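Local coordinates for maltose/maltodextrin-binding protein (Thermus thermophilus, PDB 2GH9) that binds maltotriose in the cleft of a periplasmic sugar-binding protein fold, probably delivering maltodextrins to a membrane transporter, at residues Glu15-Gln20 with Val32-Val37; Lys125-Thr130 with Gly248-Pro253; Glu132-Leu137 with Tyr206-Glu211. One frame throughout, in Å; residues are numbered along the deposited sequence.

Contact 1: Glu15-Gln20 with Val32-Val37; sequences EWLKEQ and VEVVEV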
# COMPACT_ATOMS: atom_id res chain seq x y z
N GLU A 15 14.00 12.38 2.02
CA GLU A 15 14.61 13.69 2.20
C GLU A 15 13.70 14.63 3.01
O GLU A 15 14.18 15.34 3.90
CB GLU A 15 15.04 14.31 0.86
CG GLU A 15 16.34 15.11 0.97
CD GLU A 15 17.58 14.25 1.31
OE1 GLU A 15 17.93 13.35 0.51
OE2 GLU A 15 18.22 14.46 2.37
N TRP A 16 12.40 14.60 2.75
CA TRP A 16 11.42 15.31 3.59
C TRP A 16 11.52 14.90 5.07
O TRP A 16 11.57 15.76 5.97
CB TRP A 16 9.99 15.05 3.06
CG TRP A 16 8.84 15.50 3.95
CD1 TRP A 16 8.18 16.69 3.89
CD2 TRP A 16 8.18 14.74 4.97
NE1 TRP A 16 7.16 16.71 4.79
CE2 TRP A 16 7.14 15.53 5.48
CE3 TRP A 16 8.36 13.45 5.49
CZ2 TRP A 16 6.30 15.10 6.50
CZ3 TRP A 16 7.52 13.02 6.49
CH2 TRP A 16 6.50 13.84 6.98
N LEU A 17 11.55 13.59 5.33
CA LEU A 17 11.62 13.09 6.69
C LEU A 17 12.91 13.54 7.41
O LEU A 17 12.87 13.90 8.60
CB LEU A 17 11.49 11.55 6.72
CG LEU A 17 11.53 10.93 8.12
CD1 LEU A 17 10.61 11.69 9.07
CD2 LEU A 17 11.20 9.43 8.12
N LYS A 18 14.03 13.52 6.68
CA LYS A 18 15.32 13.95 7.23
C LYS A 18 15.29 15.45 7.59
O LYS A 18 15.81 15.83 8.63
CB LYS A 18 16.48 13.66 6.25
CG LYS A 18 16.84 12.18 6.14
CD LYS A 18 18.25 12.00 5.54
CE LYS A 18 18.67 10.56 5.46
NZ LYS A 18 18.71 9.90 6.81
N GLU A 19 14.66 16.25 6.72
CA GLU A 19 14.49 17.68 6.94
C GLU A 19 13.64 17.95 8.17
O GLU A 19 13.99 18.81 8.99
CB GLU A 19 13.83 18.38 5.74
CG GLU A 19 13.61 19.90 5.98
CD GLU A 19 12.75 20.58 4.95
OE1 GLU A 19 12.42 19.97 3.91
OE2 GLU A 19 12.39 21.77 5.20
N GLN A 20 12.50 17.26 8.29
CA GLN A 20 11.65 17.43 9.46
C GLN A 20 12.39 17.04 10.75
O GLN A 20 12.15 17.63 11.81
CB GLN A 20 10.33 16.64 9.33
CG GLN A 20 9.52 16.88 8.06
CD GLN A 20 9.72 18.27 7.43
OE1 GLN A 20 10.10 18.39 6.26
NE2 GLN A 20 9.46 19.31 8.21
N VAL A 32 17.14 13.72 16.33
CA VAL A 32 16.34 12.67 15.70
C VAL A 32 17.19 11.90 14.70
O VAL A 32 17.72 12.49 13.74
CB VAL A 32 15.11 13.24 14.97
CG1 VAL A 32 14.28 12.10 14.34
CG2 VAL A 32 14.26 14.06 15.93
N GLU A 33 17.35 10.60 14.93
CA GLU A 33 18.07 9.74 13.99
C GLU A 33 17.07 8.99 13.08
O GLU A 33 16.25 8.22 13.54
CB GLU A 33 19.03 8.76 14.70
CG GLU A 33 20.19 8.28 13.75
CD GLU A 33 20.92 7.03 14.20
OE1 GLU A 33 21.16 6.86 15.43
OE2 GLU A 33 21.28 6.19 13.33
N VAL A 34 17.16 9.25 11.78
CA VAL A 34 16.33 8.56 10.79
C VAL A 34 17.09 7.30 10.32
O VAL A 34 18.19 7.39 9.81
CB VAL A 34 15.97 9.52 9.64
CG1 VAL A 34 15.10 8.81 8.57
CG2 VAL A 34 15.24 10.76 10.22
N VAL A 35 16.49 6.14 10.56
CA VAL A 35 17.10 4.85 10.22
C VAL A 35 16.23 4.19 9.15
O VAL A 35 15.03 3.99 9.34
CB VAL A 35 17.27 3.96 11.50
CG1 VAL A 35 17.78 2.57 11.16
CG2 VAL A 35 18.24 4.63 12.50
N GLU A 36 16.86 3.91 8.00
CA GLU A 36 16.21 3.18 6.91
C GLU A 36 16.15 1.69 7.21
O GLU A 36 17.09 1.09 7.76
CB GLU A 36 16.93 3.42 5.59
CG GLU A 36 16.80 4.85 5.10
CD GLU A 36 17.93 5.24 4.14
OE1 GLU A 36 17.79 5.02 2.92
OE2 GLU A 36 18.94 5.80 4.62
N VAL A 37 15.00 1.11 6.87
CA VAL A 37 14.68 -0.30 7.09
C VAL A 37 13.83 -0.69 5.89
O VAL A 37 12.89 0.05 5.54
CB VAL A 37 13.82 -0.56 8.33
CG1 VAL A 37 13.70 -2.10 8.60
CG2 VAL A 37 14.29 0.25 9.57
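Two residues of the helix, Leu17 and Lys18, reach Val34 of the strand, one with apolar branches and the other with a long charged chain. The apolar part is a meeting of methyl groups: Leu17 CD2 lies 4.0 Å from Val34 CG1, and the two side chains cross obliquely. Leu17 extends its CG anti to the backbone N (chi1 -179°), which swings CG and its methyls towards Val34, and Val34 turns its CA-CB bond back towards the helix.

The charged side chain makes van der Waals approaches and no hydrogen bond to the strand. Lys18 comes across Val34 with its ammonium end, bending at its last torsion (chi4 -61°), so that NZ comes 4.0 Å from Val34 CB. At 3.9 Å from Val34 O, Lys18 NZ makes no hydrogen bond to that oxygen. Glu36 OE2 stands 4.7 Å from Lys18 NZ, short of a salt bridge, although the opposite charges would probably favour keeping the ammonium group on this side.

Helix 11-26 here covers the strand as the helix of a right-handed beta-alpha-beta crossover, in which strand 3-7 leads into the helix and strand 32-36 returns parallel to the first. Leu17 also touches Thr7 of that first strand and Leu290 of helix 280-290, while Val34 packs further on Ala21 and Thr7.

Contact 2: Lys125-Thr130 with Gly248-Pro253; sequences KEPPRT and GIAPFP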
# COMPACT_ATOMS: atom_id res chain seq x y z
N LYS A 125 -0.39 8.88 -24.51
CA LYS A 125 -0.92 10.23 -24.35
C LYS A 125 -2.21 10.26 -23.52
O LYS A 125 -2.38 11.12 -22.67
CB LYS A 125 -1.13 10.92 -25.71
CG LYS A 125 0.16 11.17 -26.52
CD LYS A 125 1.24 11.93 -25.72
CE LYS A 125 2.61 11.91 -26.40
NZ LYS A 125 3.16 10.53 -26.69
N GLU A 126 -3.11 9.31 -23.78
CA GLU A 126 -4.37 9.21 -23.03
C GLU A 126 -4.59 7.79 -22.52
O GLU A 126 -4.23 6.84 -23.19
CB GLU A 126 -5.54 9.65 -23.91
CG GLU A 126 -5.37 11.04 -24.47
CD GLU A 126 -6.54 11.95 -24.20
OE1 GLU A 126 -7.69 11.45 -24.08
OE2 GLU A 126 -6.29 13.18 -24.14
N PRO A 127 -5.23 7.65 -21.34
CA PRO A 127 -5.33 6.32 -20.75
C PRO A 127 -6.20 5.39 -21.62
O PRO A 127 -7.16 5.85 -22.23
CB PRO A 127 -5.98 6.58 -19.38
CG PRO A 127 -6.73 7.86 -19.54
CD PRO A 127 -5.91 8.68 -20.52
N PRO A 128 -5.83 4.10 -21.71
CA PRO A 128 -6.68 3.16 -22.44
C PRO A 128 -8.07 3.07 -21.81
O PRO A 128 -8.19 2.96 -20.59
CB PRO A 128 -5.95 1.83 -22.29
CG PRO A 128 -4.54 2.19 -21.90
CD PRO A 128 -4.64 3.46 -21.13
N ARG A 129 -9.11 3.13 -22.64
CA ARG A 129 -10.49 3.22 -22.16
C ARG A 129 -11.09 1.87 -21.74
O ARG A 129 -12.05 1.83 -20.97
CB ARG A 129 -11.36 3.81 -23.25
CG ARG A 129 -11.01 5.23 -23.63
CD ARG A 129 -11.79 5.67 -24.85
NE ARG A 129 -11.21 5.21 -26.11
CZ ARG A 129 -11.66 5.60 -27.31
NH1 ARG A 129 -12.69 6.44 -27.40
NH2 ARG A 129 -11.09 5.15 -28.42
N THR A 130 -10.55 0.78 -22.27
CA THR A 130 -11.06 -0.56 -22.02
C THR A 130 -9.90 -1.54 -21.90
O THR A 130 -8.75 -1.22 -22.23
CB THR A 130 -11.97 -1.05 -23.20
OG1 THR A 130 -11.19 -1.12 -24.41
CG2 THR A 130 -13.15 -0.14 -23.42
N GLY A 248 0.59 9.89 -16.04
CA GLY A 248 -0.81 10.03 -15.68
C GLY A 248 -1.23 8.90 -14.75
O GLY A 248 -0.60 7.86 -14.71
N ILE A 249 -2.29 9.14 -14.01
CA ILE A 249 -2.89 8.17 -13.10
C ILE A 249 -4.29 7.85 -13.60
O ILE A 249 -5.11 8.77 -13.83
CB ILE A 249 -2.98 8.77 -11.67
CG1 ILE A 249 -1.56 9.03 -11.14
CG2 ILE A 249 -3.78 7.83 -10.71
CD1 ILE A 249 -1.47 10.07 -10.06
N ALA A 250 -4.57 6.55 -13.74
CA ALA A 250 -5.86 6.06 -14.19
C ALA A 250 -6.21 4.76 -13.46
O ALA A 250 -5.31 4.07 -12.95
CB ALA A 250 -5.83 5.84 -15.70
N PRO A 251 -7.51 4.41 -13.39
CA PRO A 251 -7.87 3.09 -12.90
C PRO A 251 -7.32 2.02 -13.84
O PRO A 251 -7.14 2.27 -15.01
CB PRO A 251 -9.41 3.07 -12.90
CG PRO A 251 -9.86 4.35 -13.55
CD PRO A 251 -8.67 5.23 -13.79
N PHE A 252 -7.02 0.85 -13.30
CA PHE A 252 -6.61 -0.26 -14.12
C PHE A 252 -7.87 -0.80 -14.80
O PHE A 252 -8.91 -0.79 -14.19
CB PHE A 252 -5.92 -1.34 -13.31
CG PHE A 252 -5.15 -2.31 -14.15
CD1 PHE A 252 -3.86 -1.99 -14.59
CD2 PHE A 252 -5.74 -3.46 -14.59
CE1 PHE A 252 -3.17 -2.86 -15.41
CE2 PHE A 252 -5.04 -4.34 -15.40
CZ PHE A 252 -3.77 -4.03 -15.82
N PRO A 253 -7.78 -1.20 -16.07
CA PRO A 253 -8.93 -1.84 -16.71
C PRO A 253 -9.42 -3.11 -16.01
O PRO A 253 -8.64 -3.84 -15.39
CB PRO A 253 -8.46 -2.16 -18.13
CG PRO A 253 -7.01 -1.90 -18.18
CD PRO A 253 -6.67 -1.00 -17.03
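This is a small apolar contact between two irregular or strand-end segments of the chain, with no hydrogen bond across it, where the loop leading into helix 131-141 runs beside the end of strand 247-250 and the stretch of loop after it. The touching parts, Pro127 to Thr130 and Ala250 to Pro253, point almost the same way, with their end-to-end directions 20° apart. They meet at two places.

At the first, Pro127 CB sits 3.8 Å from Ala250 CB, each residue directing its CA-CB bond at the opposite segment. The methyl group of Ala250 therefore meets the proline ring at its CB corner. Tyr119 of strand 116-120 touches both residues and adds an aromatic side to the pair.

Three residues further along each segment, the ring of Pro253 takes over: its CB lies 4.1 Å from the backbone C of Thr130. The threonine meets it with main chain, since its own side chain is directed away. Thr130 is the N-cap of helix 131-141, its OG1 accepting a hydrogen bond from Glu133 N, and chi1 of 62° sets the hydroxyl for that bond. Arg129 adds a salt bridge to Glu133 in the helix's first turn. Pro253 also lays its CD over one face of the Phe252 ring, 3.5 Å above the plane and offset toward the rim.

Strand 247-250 is an outermost strand of a four-stranded mixed sheet and pairs antiparallel with strand 116-120. The 125-130 loop follows strand 116-120 and leads into helix 131-141, consistent with an alpha/beta domain of a periplasmic binding protein.

Contact 3: Glu132-Leu137 with Tyr206-Glu211; sequences EEFLAL and YNLVPE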
# COMPACT_ATOMS: atom_id res chain seq x y z
N GLU A 132 -9.50 -4.05 -23.83
CA GLU A 132 -9.08 -4.48 -25.17
C GLU A 132 -8.10 -3.46 -25.76
O GLU A 132 -7.11 -3.80 -26.39
CB GLU A 132 -10.31 -4.67 -26.08
CG GLU A 132 -11.22 -5.90 -25.75
CD GLU A 132 -12.07 -5.78 -24.47
OE1 GLU A 132 -12.52 -4.66 -24.13
OE2 GLU A 132 -12.29 -6.84 -23.81
N GLU A 133 -8.40 -2.19 -25.52
CA GLU A 133 -7.54 -1.09 -25.92
C GLU A 133 -6.19 -1.10 -25.18
O GLU A 133 -5.15 -0.81 -25.77
CB GLU A 133 -8.26 0.22 -25.64
CG GLU A 133 -8.04 1.28 -26.66
CD GLU A 133 -8.91 2.49 -26.42
OE1 GLU A 133 -9.71 2.82 -27.31
OE2 GLU A 133 -8.80 3.08 -25.34
N PHE A 134 -6.22 -1.42 -23.89
CA PHE A 134 -5.03 -1.57 -23.06
C PHE A 134 -4.18 -2.72 -23.54
O PHE A 134 -2.98 -2.57 -23.70
CB PHE A 134 -5.42 -1.82 -21.59
CG PHE A 134 -4.31 -2.41 -20.74
CD1 PHE A 134 -3.32 -1.59 -20.20
CD2 PHE A 134 -4.28 -3.77 -20.46
CE1 PHE A 134 -2.30 -2.13 -19.43
CE2 PHE A 134 -3.27 -4.30 -19.69
CZ PHE A 134 -2.28 -3.47 -19.17
N LEU A 135 -4.82 -3.87 -23.74
CA LEU A 135 -4.15 -5.07 -24.20
C LEU A 135 -3.43 -4.84 -25.52
O LEU A 135 -2.25 -5.17 -25.63
CB LEU A 135 -5.14 -6.24 -24.33
CG LEU A 135 -4.54 -7.58 -24.77
CD1 LEU A 135 -3.36 -8.00 -23.88
CD2 LEU A 135 -5.65 -8.65 -24.78
N ALA A 136 -4.13 -4.26 -26.48
CA ALA A 136 -3.57 -3.99 -27.81
C ALA A 136 -2.36 -3.05 -27.74
O ALA A 136 -1.33 -3.31 -28.36
CB ALA A 136 -4.64 -3.40 -28.73
N LEU A 137 -2.50 -1.98 -26.95
CA LEU A 137 -1.42 -1.04 -26.70
C LEU A 137 -0.20 -1.67 -26.01
O LEU A 137 0.93 -1.47 -26.45
CB LEU A 137 -1.94 0.12 -25.85
CG LEU A 137 -1.03 1.30 -25.52
CD1 LEU A 137 -0.55 1.98 -26.80
CD2 LEU A 137 -1.78 2.30 -24.61
N TYR A 206 -1.20 -13.48 -22.84
CA TYR A 206 -1.06 -12.13 -23.33
C TYR A 206 0.40 -11.72 -23.46
O TYR A 206 0.69 -10.74 -24.14
CB TYR A 206 -1.83 -11.12 -22.44
CG TYR A 206 -3.28 -11.51 -22.15
CD1 TYR A 206 -4.22 -11.62 -23.18
CD2 TYR A 206 -3.71 -11.74 -20.85
CE1 TYR A 206 -5.55 -11.95 -22.91
CE2 TYR A 206 -5.02 -12.09 -20.57
CZ TYR A 206 -5.94 -12.19 -21.60
OH TYR A 206 -7.22 -12.56 -21.30
N ASN A 207 1.30 -12.47 -22.83
CA ASN A 207 2.75 -12.27 -22.96
C ASN A 207 3.19 -10.84 -22.59
O ASN A 207 3.91 -10.17 -23.35
CB ASN A 207 3.24 -12.66 -24.37
CG ASN A 207 4.77 -12.75 -24.45
OD1 ASN A 207 5.43 -13.30 -23.56
ND2 ASN A 207 5.33 -12.19 -25.52
N LEU A 208 2.72 -10.37 -21.42
CA LEU A 208 3.00 -9.01 -20.98
C LEU A 208 4.07 -8.95 -19.88
O LEU A 208 4.95 -8.08 -19.90
CB LEU A 208 1.71 -8.30 -20.52
CG LEU A 208 0.69 -7.94 -21.61
CD1 LEU A 208 -0.49 -7.16 -21.05
CD2 LEU A 208 1.36 -7.14 -22.71
N VAL A 209 3.99 -9.91 -18.94
CA VAL A 209 4.84 -9.91 -17.76
C VAL A 209 5.63 -11.21 -17.69
O VAL A 209 5.13 -12.22 -17.22
CB VAL A 209 4.00 -9.71 -16.47
CG1 VAL A 209 4.93 -9.47 -15.29
CG2 VAL A 209 3.00 -8.53 -16.65
N PRO A 210 6.88 -11.20 -18.18
CA PRO A 210 7.69 -12.42 -18.15
C PRO A 210 8.19 -12.83 -16.76
O PRO A 210 7.97 -12.14 -15.76
CB PRO A 210 8.87 -12.10 -19.07
CG PRO A 210 8.97 -10.59 -19.07
CD PRO A 210 7.58 -10.07 -18.83
N GLU A 211 8.88 -13.97 -16.73
CA GLU A 211 9.55 -14.45 -15.54
C GLU A 211 10.53 -13.40 -14.98
O GLU A 211 11.08 -12.56 -15.70
CB GLU A 211 10.27 -15.77 -15.87
CG GLU A 211 11.28 -16.23 -14.84
CD GLU A 211 10.67 -16.63 -13.52
OE1 GLU A 211 9.62 -17.31 -13.53
OE2 GLU A 211 11.28 -16.31 -12.46
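Leu135 lays both its methyl groups against Tyr206, its side chain crossing the tyrosine at about a right angle. CD2 of Leu135 approaches Tyr206 CD1 at 3.7 Å, while the other branch, Leu135 CD1, is 3.8 Å from Tyr206 CB. A chi1 near 180° (-178°) points the leucine fork away from the helix and at the tyrosine, where it lies against one side, CD1 near the base and CD2 farther along the ring. Leu135 CD1 also meets Leu208 CD1 at 4.1 Å.

Leu208 CD1 also reaches Phe134 CE2 at 4.2 Å, approaching that ring obliquely. The contact thus packs helix 131-141 against the loop that leaves helix 189-204, where Asn207 has positive phi and departs from helical geometry. Were Leu135 cut back to an alanine, Tyr206 would probably lose the branched group that covers it, and a gap would be likely to open beside Leu208 CD1.

Trp131 meets both aromatic residues, edge-to-face with Tyr206 and at a plane angle of about 45° with Phe134. A polar tie runs alongside this apolar packing: the backbone O of Tyr206 accepts a hydrogen bond from Gln139 NE2, further along helix 131-141.

Contacts 2 and 3, their centres 14 Å apart, both involve the region of helix 131-141: contact 2 packs its entry loop and N-cap, contact 3 its first turns, and Phe134 joins them by touching Pro253 and Phe252. Contact 1 stands about 18 Å from contact 2 and 24 Å from contact 3 between nearest atoms, on the sheet of strands 3-7 and 32-36; contact 2 is at the edge of the four-stranded sheet, contact 3 between helix and loop. Each mixes burial with exposure: Leu17, Ala250, Phe134 and Leu208 are buried, Lys18 and Tyr206 partly exposed, Thr130 exposed. Leucine and aromatic groups dominate contact 3, proline and alanine contact 2, whereas contact 1 adds a lysine beside Glu36.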